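PDB 3DI5: DinB-like Protein from Bacillus cereus ATCC 10987, which binds a divalent metal ion, nickel in this crystal, and belongs to the DinB family, its biochemical role being otherwise undefined. Local coordinates for residues A[11-16]-A[87-92]; A[59-64]-A[116-121]. One frame throughout, in Å; residues are numbered along the deposited sequence. Where two conformers were deposited one is given.

Contact 1: A[11-16]-A[87-92]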
loop_
_atom_site.group_PDB
_atom_site.type_symbol
_atom_site.label_atom_id
_atom_site.label_comp_id
_atom_site.label_asym_id
_atom_site.label_seq_id
_atom_site.Cartn_x
_atom_site.Cartn_y
_atom_site.Cartn_z
ATOM N N GLN A 11 7.557 12.110 -5.340
ATOM C CA GLN A 11 8.844 12.071 -4.625
ATOM C C GLN A 11 8.674 11.410 -3.250
ATOM O O GLN A 11 9.507 10.603 -2.835
ATOM C CB GLN A 11 9.455 13.475 -4.485
ATOM N N SER A 12 7.597 11.756 -2.546
ATOM C CA SER A 12 7.237 11.073 -1.306
ATOM C C SER A 12 6.832 9.613 -1.588
ATOM O O SER A 12 7.350 8.692 -0.965
ATOM C CB SER A 12 6.097 11.820 -0.598
ATOM N N TRP A 13 5.930 9.413 -2.542
ATOM C CA TRP A 13 5.415 8.080 -2.871
ATOM C C TRP A 13 6.492 7.100 -3.344
ATOM O O TRP A 13 6.440 5.912 -3.024
ATOM C CB TRP A 13 4.313 8.188 -3.938
ATOM C CG TRP A 13 3.625 6.889 -4.239
ATOM C CD1 TRP A 13 3.610 6.232 -5.429
ATOM C CD2 TRP A 13 2.861 6.092 -3.325
ATOM N NE1 TRP A 13 2.883 5.064 -5.309
ATOM C CE2 TRP A 13 2.410 4.963 -4.031
ATOM C CE3 TRP A 13 2.523 6.225 -1.971
ATOM C CZ2 TRP A 13 1.652 3.964 -3.435
ATOM C CZ3 TRP A 13 1.764 5.228 -1.372
ATOM C CH2 TRP A 13 1.328 4.115 -2.113
ATOM N N THR A 14 7.465 7.591 -4.107
ATOM C CA THR A 14 8.559 6.755 -4.616
ATOM C C THR A 14 9.397 6.174 -3.474
ATOM O O THR A 14 9.734 5.005 -3.511
ATOM C CB THR A 14 9.457 7.544 -5.612
ATOM O OG1 THR A 14 8.662 7.975 -6.722
ATOM C CG2 THR A 14 10.624 6.688 -6.147
ATOM N N TYR A 15 9.711 6.978 -2.456
ATOM C CA TYR A 15 10.436 6.479 -1.275
ATOM C C TYR A 15 9.598 5.430 -0.522
ATOM O O TYR A 15 10.128 4.430 -0.045
ATOM C CB TYR A 15 10.822 7.623 -0.315
ATOM C CG TYR A 15 11.546 7.144 0.940
ATOM C CD1 TYR A 15 10.830 6.678 2.054
ATOM C CD2 TYR A 15 12.947 7.135 1.012
ATOM C CE1 TYR A 15 11.486 6.214 3.208
ATOM C CE2 TYR A 15 13.613 6.673 2.166
ATOM C CZ TYR A 15 12.873 6.215 3.256
ATOM O OH TYR A 15 13.511 5.758 4.395
ATOM N N GLU A 16 8.299 5.675 -0.397
ATOM C CA GLU A 16 7.404 4.759 0.316
ATOM C C GLU A 16 7.267 3.425 -0.408
ATOM O O GLU A 16 7.342 2.366 0.215
ATOM C CB GLU A 16 6.027 5.389 0.506
ATOM C CG GLU A 16 6.012 6.624 1.413
ATOM C CD GLU A 16 6.606 6.371 2.778
ATOM O OE1 GLU A 16 6.343 5.309 3.363
ATOM O OE2 GLU A 16 7.335 7.232 3.296
ATOM N N LYS A 87 2.790 -4.609 -9.388
ATOM C CA LYS A 87 1.812 -4.476 -10.478
ATOM C C LYS A 87 0.835 -3.334 -10.236
ATOM O O LYS A 87 0.651 -2.469 -11.108
ATOM C CB LYS A 87 1.015 -5.783 -10.607
ATOM C CG LYS A 87 0.705 -6.235 -12.007
ATOM C CD LYS A 87 0.180 -7.674 -11.988
ATOM N N VAL A 88 0.209 -3.335 -9.060
ATOM C CA VAL A 88 -0.845 -2.374 -8.763
ATOM C C VAL A 88 -0.295 -0.970 -8.485
ATOM O O VAL A 88 -0.941 0.022 -8.811
ATOM C CB VAL A 88 -1.771 -2.840 -7.605
ATOM C CG1 VAL A 88 -1.100 -2.689 -6.249
ATOM C CG2 VAL A 88 -3.055 -2.063 -7.657
ATOM N N ASN A 89 0.902 -0.887 -7.905
ATOM C CA ASN A 89 1.566 0.403 -7.768
ATOM C C ASN A 89 1.840 1.022 -9.144
ATOM O O ASN A 89 1.620 2.197 -9.355
ATOM C CB ASN A 89 2.866 0.304 -6.962
ATOM C CG ASN A 89 3.450 1.678 -6.656
ATOM O OD1 ASN A 89 2.773 2.528 -6.079
ATOM N ND2 ASN A 89 4.679 1.917 -7.083
ATOM N N THR A 90 2.301 0.215 -10.088
ATOM C CA THR A 90 2.548 0.698 -11.425
ATOM C C THR A 90 1.272 1.188 -12.109
ATOM O O THR A 90 1.271 2.250 -12.745
ATOM C CB THR A 90 3.224 -0.378 -12.267
ATOM O OG1 THR A 90 4.541 -0.584 -11.757
ATOM C CG2 THR A 90 3.322 0.040 -13.728
ATOM N N ALA A 91 0.192 0.421 -11.984
ATOM C CA ALA A 91 -1.082 0.804 -12.589
ATOM C C ALA A 91 -1.593 2.084 -11.916
ATOM O O ALA A 91 -2.174 2.965 -12.531
ATOM C CB ALA A 91 -2.086 -0.322 -12.433
ATOM N N PHE A 92 -1.349 2.196 -10.635
ATOM C CA PHE A 92 -1.816 3.369 -9.919
ATOM C C PHE A 92 -1.114 4.633 -10.425
ATOM O O PHE A 92 -1.757 5.578 -10.890
ATOM C CB PHE A 92 -1.580 3.197 -8.424
ATOM C CG PHE A 92 -1.638 4.488 -7.660
ATOM C CD1 PHE A 92 -2.627 5.421 -7.931
ATOM C CD2 PHE A 92 -0.678 4.790 -6.709
ATOM C CE1 PHE A 92 -2.687 6.644 -7.202
ATOM C CE2 PHE A 92 -0.718 6.002 -6.014
ATOM C CZ PHE A 92 -1.722 6.919 -6.279
#
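Trp13 reaches from helix 6-26 to helix 78-99 and is met there by two side chains one helical turn apart, Asn89 at the rim of its indole and Phe92 over one face. The indole donates its NE1 hydrogen to OD1 of Asn89, with Trp13 NE1 and Asn89 OD1 2.7 Å apart. The bond is short but bent, 132° at the hydrogen. The oxygen receives it on a lone pair in its carbonyl plane, yet sits somewhat out of the indole plane, and the amide is turned well away from the indole plane. Phe92 approaches differently: its CD2-CE2 edge points at the five-membered ring in an offset edge-to-face pair, with ring centroids 5.4 Å apart and planes at 86°. The closest carbons are Phe92 CE2 and Trp13 CE2, at 3.8 Å, and the phenyl edge lies toward the rim of the indole instead of over its middle. All three side chains leave their helices with CG opposite the backbone N (chi1 -174° for Trp13); this anti torsion carries the indole and the amide across a gap in which the nearest CA atoms, of Trp13 and Asn89, are 9.9 Å apart. The bond gives the NE1 hydrogen of the buried indole a partner. Phe9 meets the Trp13 ring with planes nearly parallel, Leu125, Ile126 and Gln129 of helix 118-142 also pack on it, and Ile54 and Leu58 of helix 43-58 cover Phe92. Side chains of four helices therefore converge around this aromatic pair, as expected in the core of the four-helix bundle that defines the DinB fold.

Contact 2: A[59-64]-A[116-121]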
loop_
_atom_site.group_PDB
_atom_site.type_symbol
_atom_site.label_atom_id
_atom_site.label_comp_id
_atom_site.label_asym_id
_atom_site.label_seq_id
_atom_site.Cartn_x
_atom_site.Cartn_y
_atom_site.Cartn_z
ATOM N N SER A 59 -10.479 4.518 -4.264
ATOM C CA SER A 59 -11.687 4.243 -5.059
ATOM C C SER A 59 -12.620 5.441 -5.166
ATOM O O SER A 59 -13.161 5.710 -6.230
ATOM C CB SER A 59 -12.454 3.018 -4.530
ATOM O OG SER A 59 -13.012 3.264 -3.252
ATOM N N GLY A 60 -12.776 6.165 -4.064
ATOM C CA GLY A 60 -13.665 7.322 -4.008
ATOM C C GLY A 60 -13.167 8.535 -4.770
ATOM O O GLY A 60 -13.921 9.473 -4.989
ATOM N N THR A 61 -11.895 8.533 -5.161
ATOM C CA THR A 61 -11.344 9.613 -6.001
ATOM C C THR A 61 -11.806 9.472 -7.468
ATOM O O THR A 61 -11.736 10.418 -8.253
ATOM C CB THR A 61 -9.798 9.622 -6.020
ATOM O OG1 THR A 61 -9.344 8.570 -6.874
ATOM C CG2 THR A 61 -9.213 9.462 -4.629
ATOM N N GLY A 62 -12.227 8.278 -7.849
ATOM C CA GLY A 62 -12.675 8.058 -9.216
ATOM C C GLY A 62 -11.537 7.734 -10.170
ATOM O O GLY A 62 -11.782 7.388 -11.329
ATOM N N LEU A 63 -10.296 7.831 -9.690
ATOM C CA LEU A 63 -9.122 7.425 -10.469
ATOM C C LEU A 63 -9.137 5.906 -10.631
ATOM O O LEU A 63 -8.977 5.176 -9.666
ATOM C CB LEU A 63 -7.861 7.878 -9.734
ATOM C CG LEU A 63 -6.491 7.788 -10.389
ATOM C CD1 LEU A 63 -6.397 8.669 -11.626
ATOM C CD2 LEU A 63 -5.455 8.201 -9.333
ATOM N N LYS A 64 -9.332 5.423 -11.849
ATOM C CA LYS A 64 -9.618 4.012 -12.067
ATOM C C LYS A 64 -8.387 3.259 -12.605
ATOM O O LYS A 64 -7.708 3.729 -13.526
ATOM C CB LYS A 64 -10.827 3.876 -13.011
ATOM C CG LYS A 64 -12.112 4.556 -12.460
HETATM N N MSE A 116 -13.597 15.017 1.302
HETATM C CA MSE A 116 -12.223 15.466 1.495
HETATM C C MSE A 116 -11.566 15.696 0.129
HETATM O O MSE A 116 -11.920 15.034 -0.841
HETATM C CB MSE A 116 -11.422 14.407 2.274
HETATM C CG MSE A 116 -11.929 14.117 3.693
HETATM SE SE MSE A 116 -11.747 15.606 4.898
HETATM C CE MSE A 116 -10.020 15.185 5.673
ATOM N N PRO A 117 -10.619 16.646 0.050
ATOM C CA PRO A 117 -9.856 16.819 -1.189
ATOM C C PRO A 117 -9.060 15.564 -1.598
ATOM O O PRO A 117 -8.731 14.727 -0.770
ATOM C CB PRO A 117 -8.929 18.007 -0.884
ATOM C CG PRO A 117 -9.054 18.302 0.544
ATOM C CD PRO A 117 -10.250 17.626 1.088
ATOM N N ASN A 118 -8.760 15.418 -2.870
ATOM C CA ASN A 118 -7.974 14.272 -3.297
ATOM C C ASN A 118 -6.631 14.140 -2.568
ATOM O O ASN A 118 -6.190 13.027 -2.316
ATOM C CB ASN A 118 -7.773 14.268 -4.803
ATOM C CG ASN A 118 -9.010 13.835 -5.537
ATOM O OD1 ASN A 118 -9.771 13.012 -5.038
ATOM N ND2 ASN A 118 -9.233 14.395 -6.711
ATOM N N SER A 119 -6.003 15.256 -2.200
ATOM C CA SER A 119 -4.698 15.207 -1.527
ATOM C C SER A 119 -4.731 14.443 -0.188
ATOM O O SER A 119 -3.755 13.795 0.198
ATOM C CB SER A 119 -4.153 16.612 -1.299
ATOM O OG SER A 119 -5.102 17.387 -0.630
ATOM N N ILE A 120 -5.861 14.506 0.492
ATOM C CA ILE A 120 -6.044 13.825 1.756
ATOM C C ILE A 120 -6.197 12.325 1.492
ATOM O O ILE A 120 -5.641 11.486 2.206
ATOM C CB ILE A 120 -7.259 14.389 2.512
ATOM C CG1 ILE A 120 -7.058 15.871 2.860
ATOM C CG2 ILE A 120 -7.498 13.634 3.798
ATOM C CD1 ILE A 120 -5.882 16.174 3.790
ATOM N N PHE A 121 -6.904 11.956 0.440
ATOM C CA PHE A 121 -6.899 10.540 0.061
ATOM C C PHE A 121 -5.463 10.048 0.032
ATOM O O PHE A 121 -5.135 8.952 0.540
ATOM C CB PHE A 121 -7.525 10.310 -1.297
ATOM C CG PHE A 121 -9.020 10.372 -1.302
ATOM C CD1 PHE A 121 -9.688 11.588 -1.333
ATOM C CD2 PHE A 121 -9.767 9.212 -1.295
ATOM C CE1 PHE A 121 -11.055 11.639 -1.351
ATOM C CE2 PHE A 121 -11.135 9.270 -1.333
ATOM C CZ PHE A 121 -11.782 10.493 -1.322
HETATM O O HOH W 1 -11.225 13.557 -8.866
#
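With chi1 at 77°, Thr61 sets OG1 between its own backbone N and carbonyl carbon and swings CG2 out beside the N, where the methyl meets Phe121. The phenyl ring is brought to it by a chi1 of -76°, which places CG of Phe121 opposite the carbonyl carbon at the start of helix 118-142. CG2 of Thr61 stands 3.6 Å from the ring centroid and 24° off the ring normal, a CH-pi contact over one face, displaced toward the CG-CD2 side; its nearest ring atom is Phe121 CD2, at 3.4 Å. Beside this face lies the amide of Asn118, whose OD1 approaches Thr61 CB to 3.5 Å without a hydrogen bond between the two residues.

The polar groups are joined indirectly. One water donates to Thr61 O and accepts from Asn118 ND2, its oxygen 3.1 Å from that nitrogen. The amide is also held by the chain around strand 108-111: ND2 donates to Asp104 O, and OD1 accepts from Asn109 ND2. Thr61 OG1 accepts from Leu63 N at 3.1 Å in an ST turn and is hydrogen-bonded to Leu58 O, so the hydroxyl ties the loop to the last turn of helix 43-58. The threonine thus divides its work, the hydroxyl fixing the turn after helix 43-58 and the methyl lying on the aromatic face, while the bonds to both ends of the Asn118 amide define which end is oxygen and limit its rotation.

The two contacts, with centres 15 Å apart, touch where Phe92 CE1 of contact 1 meets Leu63 CD2 of contact 2 at 3.8 Å. Their segments alternate along the chain. The loop after helix 43-58 packs through Leu63 on helix 78-99 and through Thr61 on the start of helix 118-142. Farther along, that last helix carries His128 and His132, which bind the nickel ion together with His49. Neither contact supplies a ligand: the side chain of Trp13, between two helices in the bundle interior, is about 13 Å from the metal and about 9 Å from that of His128, while the side chain of Phe121 is about 10 Å from that of His128.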